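Local coordinates for protein aminofutalosine deaminase (Helicobacter pylori, PDB 7LKK) that deaminates aminofutalosine in the menaquinone pathway, using an iron ion held in the active site of an amidohydrolase-type barrel, at residues A[51-54]-A[55-58]; A[360-363]-A[364-367]; A[378-381]-A[382-385]; A[349-352]-A[353-357]. All coordinates share one frame; numbering follows the deposited sequence.

Interaction 1: residues A[51-54]-A[55-58]; sequences YHNL and TLKY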
# COMPACT_ATOMS: atom_id res chain seq x y z
N TYR A 51 17.12 -3.53 30.47
CA TYR A 51 17.84 -4.75 30.11
C TYR A 51 19.09 -4.94 30.96
O TYR A 51 19.34 -6.04 31.47
CB TYR A 51 18.21 -4.73 28.62
CG TYR A 51 19.05 -5.92 28.22
CD1 TYR A 51 18.47 -7.16 28.02
CD2 TYR A 51 20.42 -5.80 28.07
CE1 TYR A 51 19.24 -8.25 27.66
CE2 TYR A 51 21.20 -6.88 27.71
CZ TYR A 51 20.60 -8.11 27.50
OH TYR A 51 21.37 -9.19 27.15
N HIS A 52 19.89 -3.88 31.12
CA HIS A 52 21.11 -4.00 31.91
C HIS A 52 20.79 -4.39 33.35
O HIS A 52 21.42 -5.29 33.92
CB HIS A 52 21.89 -2.69 31.87
CG HIS A 52 23.16 -2.72 32.67
ND1 HIS A 52 24.24 -3.51 32.32
CD2 HIS A 52 23.52 -2.07 33.80
CE1 HIS A 52 25.21 -3.34 33.21
NE2 HIS A 52 24.79 -2.47 34.11
N ASN A 53 19.80 -3.73 33.95
CA ASN A 53 19.39 -4.08 35.31
C ASN A 53 18.85 -5.51 35.38
O ASN A 53 19.01 -6.18 36.41
CB ASN A 53 18.33 -3.10 35.82
CG ASN A 53 18.92 -1.74 36.13
OD1 ASN A 53 20.14 -1.56 36.15
ND2 ASN A 53 18.05 -0.77 36.40
N LEU A 54 18.22 -5.98 34.30
CA LEU A 54 17.72 -7.35 34.27
C LEU A 54 18.86 -8.36 34.28
O LEU A 54 18.77 -9.41 34.92
CB LEU A 54 16.84 -7.55 33.04
CG LEU A 54 15.46 -8.19 33.21
CD1 LEU A 54 14.75 -7.67 34.44
CD2 LEU A 54 14.62 -7.95 31.96
N THR A 55 19.95 -8.05 33.57
CA THR A 55 21.09 -8.96 33.52
C THR A 55 21.85 -8.98 34.85
O THR A 55 22.46 -10.00 35.19
CB THR A 55 22.04 -8.57 32.39
OG1 THR A 55 22.45 -7.21 32.55
CG2 THR A 55 21.34 -8.73 31.04
N LEU A 56 21.83 -7.88 35.59
CA LEU A 56 22.43 -7.88 36.92
C LEU A 56 21.57 -8.65 37.91
O LEU A 56 22.09 -9.39 38.75
CB LEU A 56 22.64 -6.44 37.41
CG LEU A 56 23.52 -5.53 36.55
CD1 LEU A 56 23.44 -4.10 37.08
CD2 LEU A 56 24.95 -6.02 36.53
N LYS A 57 20.25 -8.49 37.83
CA LYS A 57 19.34 -9.20 38.72
C LYS A 57 19.35 -10.70 38.46
O LYS A 57 19.18 -11.49 39.40
CB LYS A 57 17.93 -8.64 38.58
CG LYS A 57 16.90 -9.24 39.51
CD LYS A 57 15.57 -8.51 39.39
CE LYS A 57 14.53 -9.07 40.35
NZ LYS A 57 13.26 -8.29 40.29
N TYR A 58 19.56 -11.11 37.21
CA TYR A 58 19.56 -12.52 36.82
C TYR A 58 20.83 -12.82 36.03
O TYR A 58 20.78 -13.03 34.81
CB TYR A 58 18.31 -12.86 36.00
CG TYR A 58 17.02 -12.59 36.74
CD1 TYR A 58 16.63 -13.39 37.80
CD2 TYR A 58 16.19 -11.53 36.37
CE1 TYR A 58 15.45 -13.15 38.48
CE2 TYR A 58 15.01 -11.28 37.05
CZ TYR A 58 14.65 -12.09 38.10
OH TYR A 58 13.47 -11.86 38.78
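Tyr51 and Thr55 meet one turn apart on the short helix 51-57, which follows directly on strand 45-50, an outer strand of the small four-stranded mixed sheet that accompanies the catalytic barrel. Thr55 CG2 sits over the Tyr51 ring, 3.9 Å from its centroid and 21° off the normal, displaced toward the CZ and OH end: a CH-pi contact. Tyr51 CG lies opposite its backbone N (chi1 175°), which carries the ring forward along the helix, against this methyl. That flank is the packed one. The Tyr51 ring also meets the ring of Phe65 and the side chain of Ala63, while Leu54, the buried residue of the turn, rests on Ile18 and Val40 of the sheet and approaches Tyr58 loosely, CD1 to CE2 4.5 Å. The other flank faces solvent. There the exposed side chains of His52 and Leu56 touch, Leu56 CD1 coming to 3.6 Å from His52 NE2 while CG sits above the rim of the imidazole face. Lys57 and Tyr58 send their polar ends off to one carboxylate, that of Glu47 on strand 45-50, NZ by a salt bridge and OH by a hydrogen bond; this ties the last turn back to the strand that leads into the helix. Four i-to-i+4 backbone bonds run through the contact, ending with Tyr58 N to Leu54 O at 3.0 Å, where Tyr58 leaves helical geometry. Beside them Thr55 OG1 turns back along the helix to give its proton to His52 O at 2.6 Å, an oxygen that Leu56 N grips as well at 3.1 Å.

Interaction 2: residues A[360-363]-A[364-367]; sequences ALLG and ATRH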
# COMPACT_ATOMS: atom_id res chain seq x y z
N ALA A 360 -2.99 1.11 14.28
CA ALA A 360 -2.56 -0.03 13.47
C ALA A 360 -1.81 -1.05 14.31
O ALA A 360 -2.06 -2.26 14.21
CB ALA A 360 -1.69 0.46 12.31
N LEU A 361 -0.88 -0.58 15.15
CA LEU A 361 -0.09 -1.50 15.97
C LEU A 361 -0.96 -2.24 16.97
O LEU A 361 -0.87 -3.47 17.11
CB LEU A 361 1.03 -0.74 16.69
CG LEU A 361 1.91 -1.56 17.63
CD1 LEU A 361 2.55 -2.73 16.90
CD2 LEU A 361 2.98 -0.68 18.27
N LEU A 362 -1.81 -1.51 17.70
CA LEU A 362 -2.72 -2.17 18.64
C LEU A 362 -3.73 -3.05 17.91
O LEU A 362 -4.15 -4.09 18.44
CB LEU A 362 -3.45 -1.13 19.49
CG LEU A 362 -2.58 -0.29 20.43
CD1 LEU A 362 -3.42 0.62 21.30
CD2 LEU A 362 -1.70 -1.20 21.28
N GLY A 363 -4.12 -2.66 16.69
CA GLY A 363 -4.99 -3.49 15.88
C GLY A 363 -4.37 -4.81 15.48
O GLY A 363 -5.09 -5.77 15.17
N ALA A 364 -3.04 -4.88 15.46
CA ALA A 364 -2.33 -6.10 15.09
C ALA A 364 -1.83 -6.89 16.29
O ALA A 364 -1.28 -7.98 16.11
CB ALA A 364 -1.13 -5.76 14.19
N THR A 365 -2.01 -6.37 17.51
CA THR A 365 -1.50 -7.06 18.69
C THR A 365 -2.59 -7.23 19.74
O THR A 365 -3.33 -8.22 19.70
CB THR A 365 -0.30 -6.30 19.28
OG1 THR A 365 -0.67 -4.95 19.58
CG2 THR A 365 0.86 -6.29 18.29
N ARG A 366 -2.70 -6.27 20.66
CA ARG A 366 -3.56 -6.45 21.83
C ARG A 366 -5.02 -6.66 21.44
O ARG A 366 -5.71 -7.51 22.02
CB ARG A 366 -3.43 -5.25 22.76
CG ARG A 366 -4.11 -5.42 24.10
CD ARG A 366 -3.81 -4.26 25.04
NE ARG A 366 -4.14 -4.59 26.43
CZ ARG A 366 -5.35 -4.46 26.96
NH1 ARG A 366 -6.35 -3.99 26.23
NH2 ARG A 366 -5.55 -4.79 28.23
N HIS A 367 -5.52 -5.88 20.47
CA HIS A 367 -6.93 -5.97 20.12
C HIS A 367 -7.27 -7.32 19.50
O HIS A 367 -8.31 -7.91 19.83
CB HIS A 367 -7.31 -4.82 19.17
CG HIS A 367 -7.24 -3.47 19.81
ND1 HIS A 367 -7.64 -2.32 19.16
CD2 HIS A 367 -6.82 -3.08 21.04
CE1 HIS A 367 -7.47 -1.28 19.96
NE2 HIS A 367 -6.97 -1.72 21.11
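Ala364 N reaches back to two carbonyls of the preceding turn: Leu361 O at 3.1 Å, from above the carbonyl plane, and Ala360 O by a weak bond. Thr365 then breaks the helical path. Its OG1, placed between backbone N and carbonyl carbon (chi1 57°), donates to Leu361 O at 2.9 Å from the face opposite to that used by Ala364 N, so this buried oxygen is held from both sides; CG2 stands 4.2 Å from Leu361 CD1. Arg366 opens the next helix, its guanidinium salt-bridged to Glu29 through NH1 and to Glu378 through NE. His367 completes the contact: its N binds Leu362 O at 3.0 Å, spanning five residues, and its ring lies with one face over Leu362 CB, 4.0 Å from CB to the centroid in a CH-pi contact. Val323 O and Glu29 take the two ring nitrogens, fixing the ring's rotation. The whole is a kinked junction between helices 353-364 and 366-371, bonded through Gly363 to Val325 and through Ala364 to Ile76, on two strands of the amidohydrolase barrel that lead to the iron ligands Asp328 and His79.

Interaction 3: residues A[378-381]-A[382-385]; sequences EIET and NKRA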
# COMPACT_ATOMS: atom_id res chain seq x y z
N GLU A 378 0.51 -8.65 24.06
CA GLU A 378 0.97 -7.56 24.91
C GLU A 378 2.15 -8.05 25.73
O GLU A 378 2.14 -9.19 26.20
CB GLU A 378 -0.16 -7.05 25.81
CG GLU A 378 0.27 -6.06 26.88
CD GLU A 378 -0.91 -5.51 27.67
OE1 GLU A 378 -0.70 -4.59 28.49
OE2 GLU A 378 -2.04 -6.01 27.47
N ILE A 379 3.15 -7.19 25.91
CA ILE A 379 4.31 -7.51 26.72
C ILE A 379 3.95 -7.16 28.16
O ILE A 379 4.07 -6.01 28.59
CB ILE A 379 5.57 -6.79 26.24
CG1 ILE A 379 5.96 -7.29 24.85
CG2 ILE A 379 6.72 -7.01 27.21
CD1 ILE A 379 7.24 -6.68 24.31
N GLU A 380 3.50 -8.16 28.91
CA GLU A 380 3.05 -7.99 30.28
C GLU A 380 3.24 -9.31 31.00
O GLU A 380 3.07 -10.38 30.41
CB GLU A 380 1.58 -7.54 30.33
CG GLU A 380 1.06 -7.19 31.71
CD GLU A 380 -0.42 -6.83 31.69
OE1 GLU A 380 -1.06 -6.99 30.63
OE2 GLU A 380 -0.94 -6.39 32.74
N THR A 381 3.61 -9.23 32.28
CA THR A 381 3.85 -10.44 33.06
C THR A 381 2.61 -11.33 33.07
O THR A 381 1.48 -10.84 33.15
CB THR A 381 4.24 -10.08 34.50
OG1 THR A 381 3.17 -9.37 35.13
CG2 THR A 381 5.50 -9.21 34.50
N ASN A 382 2.84 -12.64 32.94
CA ASN A 382 1.88 -13.73 32.91
C ASN A 382 1.25 -13.91 31.53
O ASN A 382 0.51 -14.87 31.33
CB ASN A 382 0.75 -13.59 33.95
CG ASN A 382 1.28 -13.44 35.37
OD1 ASN A 382 2.24 -14.11 35.75
ND2 ASN A 382 0.66 -12.56 36.15
N LYS A 383 1.52 -13.03 30.57
CA LYS A 383 1.09 -13.29 29.20
C LYS A 383 2.01 -14.31 28.55
O LYS A 383 3.12 -14.58 29.02
CB LYS A 383 1.08 -11.99 28.39
CG LYS A 383 0.19 -10.90 28.95
CD LYS A 383 -1.20 -10.95 28.33
CE LYS A 383 -2.13 -9.95 28.98
NZ LYS A 383 -3.55 -10.19 28.60
N ARG A 384 1.53 -14.90 27.46
CA ARG A 384 2.35 -15.85 26.71
C ARG A 384 3.60 -15.16 26.18
O ARG A 384 3.59 -13.98 25.83
CB ARG A 384 1.55 -16.45 25.55
CG ARG A 384 0.45 -17.40 25.97
CD ARG A 384 -0.34 -17.86 24.74
NE ARG A 384 0.56 -18.18 23.64
CZ ARG A 384 1.02 -19.40 23.37
NH1 ARG A 384 0.65 -20.43 24.12
NH2 ARG A 384 1.84 -19.59 22.35
N ALA A 385 4.69 -15.93 26.12
CA ALA A 385 5.95 -15.44 25.56
C ALA A 385 5.94 -15.57 24.03
O ALA A 385 6.73 -16.30 23.43
CB ALA A 385 7.13 -16.19 26.17
O HOH W 1 2.09 -11.65 25.20
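Lys383 N donates to Glu380 O at 3.1 Å, with an N-H...O angle of 157°, and closes a tight reversal of the chain. The lysine side chain then folds over the same carbonyl: CG lies beside the backbone N, and a bend at chi2 (-93°) sends the rest of the chain alongside the two carboxylates of Glu378 and Glu380. Its CE comes to 3.6 Å from Glu380 OE1, reached by an extended glutamate chain that the lysine meets at a slant. The ammonium stays farther off, NZ being 4.5 Å from Glu380 OE1 and 4.6 Å from Glu378 OE2, so the attraction is electrostatic at a distance and not a salt bridge. Glu378 OE2 has its firm partner in Arg366, on the helix before this loop. The reversal is a type II beta turn from Glu380 to Lys383, with Asn382 taking the positive phi (82°) that its third position demands, in the loop that leads from helix 366-371 to strand 387-391 alongside the small beta sheet. Backbone bonds of Asn382 and Lys383 with Ile45 join the turn to the start of strand 45-50, and Asn375 ND2 satisfies Asn382 O. Farther from the turn, two carbonyl oxygens face the same water, which donates to Glu378 O at 2.7 Å and to Arg384 O at 2.8 Å. Arg384 NE forms a salt bridge with Asp386 OD2.

Interaction 4: residues A[349-352]-A[353-357]; sequences HNMP and LLELA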
# COMPACT_ATOMS: atom_id res chain seq x y z
N HIS A 349 -6.67 5.40 5.33
CA HIS A 349 -7.38 6.29 6.24
C HIS A 349 -6.62 7.60 6.38
O HIS A 349 -5.39 7.61 6.45
CB HIS A 349 -7.57 5.63 7.61
CG HIS A 349 -8.21 4.28 7.53
ND1 HIS A 349 -9.57 4.10 7.59
CD2 HIS A 349 -7.67 3.04 7.40
CE1 HIS A 349 -9.85 2.81 7.50
NE2 HIS A 349 -8.71 2.15 7.39
N ASN A 350 -7.36 8.71 6.42
CA ASN A 350 -6.78 10.04 6.42
C ASN A 350 -6.56 10.60 7.82
O ASN A 350 -6.27 11.80 7.95
CB ASN A 350 -7.66 10.99 5.60
CG ASN A 350 -8.97 11.32 6.30
OD1 ASN A 350 -9.43 10.59 7.18
ND2 ASN A 350 -9.59 12.43 5.89
N MET A 351 -6.69 9.77 8.85
CA MET A 351 -6.37 10.18 10.21
C MET A 351 -4.90 10.59 10.30
O MET A 351 -4.06 10.08 9.55
CB MET A 351 -6.66 9.02 11.16
CG MET A 351 -6.45 9.33 12.63
SD MET A 351 -6.76 7.89 13.65
CE MET A 351 -8.51 7.63 13.35
N PRO A 352 -4.56 11.56 11.19
CA PRO A 352 -3.15 11.87 11.45
C PRO A 352 -2.28 10.63 11.60
O PRO A 352 -2.60 9.73 12.39
CB PRO A 352 -3.22 12.69 12.74
CG PRO A 352 -4.51 13.43 12.61
CD PRO A 352 -5.46 12.53 11.84
N LEU A 353 -1.17 10.60 10.86
CA LEU A 353 -0.44 9.35 10.66
C LEU A 353 0.12 8.80 11.97
O LEU A 353 0.07 7.59 12.21
CB LEU A 353 0.68 9.58 9.65
CG LEU A 353 1.47 8.35 9.18
CD1 LEU A 353 0.53 7.23 8.75
CD2 LEU A 353 2.41 8.74 8.05
N LEU A 354 0.65 9.67 12.83
CA LEU A 354 1.18 9.19 14.10
C LEU A 354 0.08 8.59 14.96
O LEU A 354 0.29 7.56 15.62
CB LEU A 354 1.90 10.32 14.84
CG LEU A 354 3.24 10.73 14.21
CD1 LEU A 354 3.83 11.94 14.91
CD2 LEU A 354 4.22 9.56 14.22
N GLU A 355 -1.10 9.20 14.96
CA GLU A 355 -2.23 8.64 15.69
C GLU A 355 -2.69 7.32 15.06
O GLU A 355 -3.01 6.37 15.77
CB GLU A 355 -3.38 9.64 15.73
CG GLU A 355 -4.55 9.23 16.61
CD GLU A 355 -5.75 10.13 16.45
OE1 GLU A 355 -5.59 11.26 15.94
OE2 GLU A 355 -6.87 9.71 16.82
N LEU A 356 -2.71 7.26 13.73
CA LEU A 356 -3.15 6.05 13.04
C LEU A 356 -2.17 4.91 13.22
O LEU A 356 -2.57 3.74 13.24
CB LEU A 356 -3.36 6.35 11.55
CG LEU A 356 -3.99 5.27 10.68
CD1 LEU A 356 -5.38 4.92 11.18
CD2 LEU A 356 -4.04 5.72 9.23
N ALA A 357 -0.88 5.22 13.38
CA ALA A 357 0.12 4.18 13.58
C ALA A 357 -0.11 3.44 14.90
O ALA A 357 0.13 2.23 14.99
CB ALA A 357 1.53 4.77 13.53
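Pro352 O accepts from Leu356 N at 2.8 Å, nearly along the C=O axis, and this bond sets the first turn of helix 353-364. Pro352 itself holds the N-cap position, its ring beside the Glu355 chain and pointing the same way, CG 4.1 Å from OE1. On the neighbouring flank Met351 crosses Glu355 at about a right angle. With CG opposite the backbone N (chi1 -176°), the chain runs extended as far as SD and lays the sulfur against the carboxylate, SD 3.7 Å from both CD and OE2 of Glu355. The same sulfur also meets Leu356, SD to CD1 4.1 Å. The second leucine branch turns to His349: Leu356 CD2 stands 3.9 Å from His349 CB and 3.6 Å from His349 O. Leu313 lies against His349, Met351 and Leu356, and joins this turn to helix 313-318. Arg304 of the second subunit donates to Met351 O and, weakly, to His349 O, so the loop before the helix belongs to the dimer interface. Glu355 has its salt bridge with Arg317 through OE2; that partner, together with a place in the helix's first turn, probably favours the ionised carboxylate even with a thioether pressed against it.

All four contacts are local and follow one another along the chain; none nests in or crosses another. Interaction 1 comes first, a short helix on the outlying small sheet, its centre about 36 Å from that of the chain. Interaction 4 follows at the dimer interface, closing the loop between helices 338-348 and 353-364. Interaction 2 lies at the far end of helix 353-364, where the chain bends into helix 366-371 against the barrel. Interaction 3 then closes the turn before strand 387-391, bringing the chain back to the small sheet; its centre is about 18 Å from that of interaction 1. A salt bridge from Arg366 to Glu378 joins interactions 2 and 3.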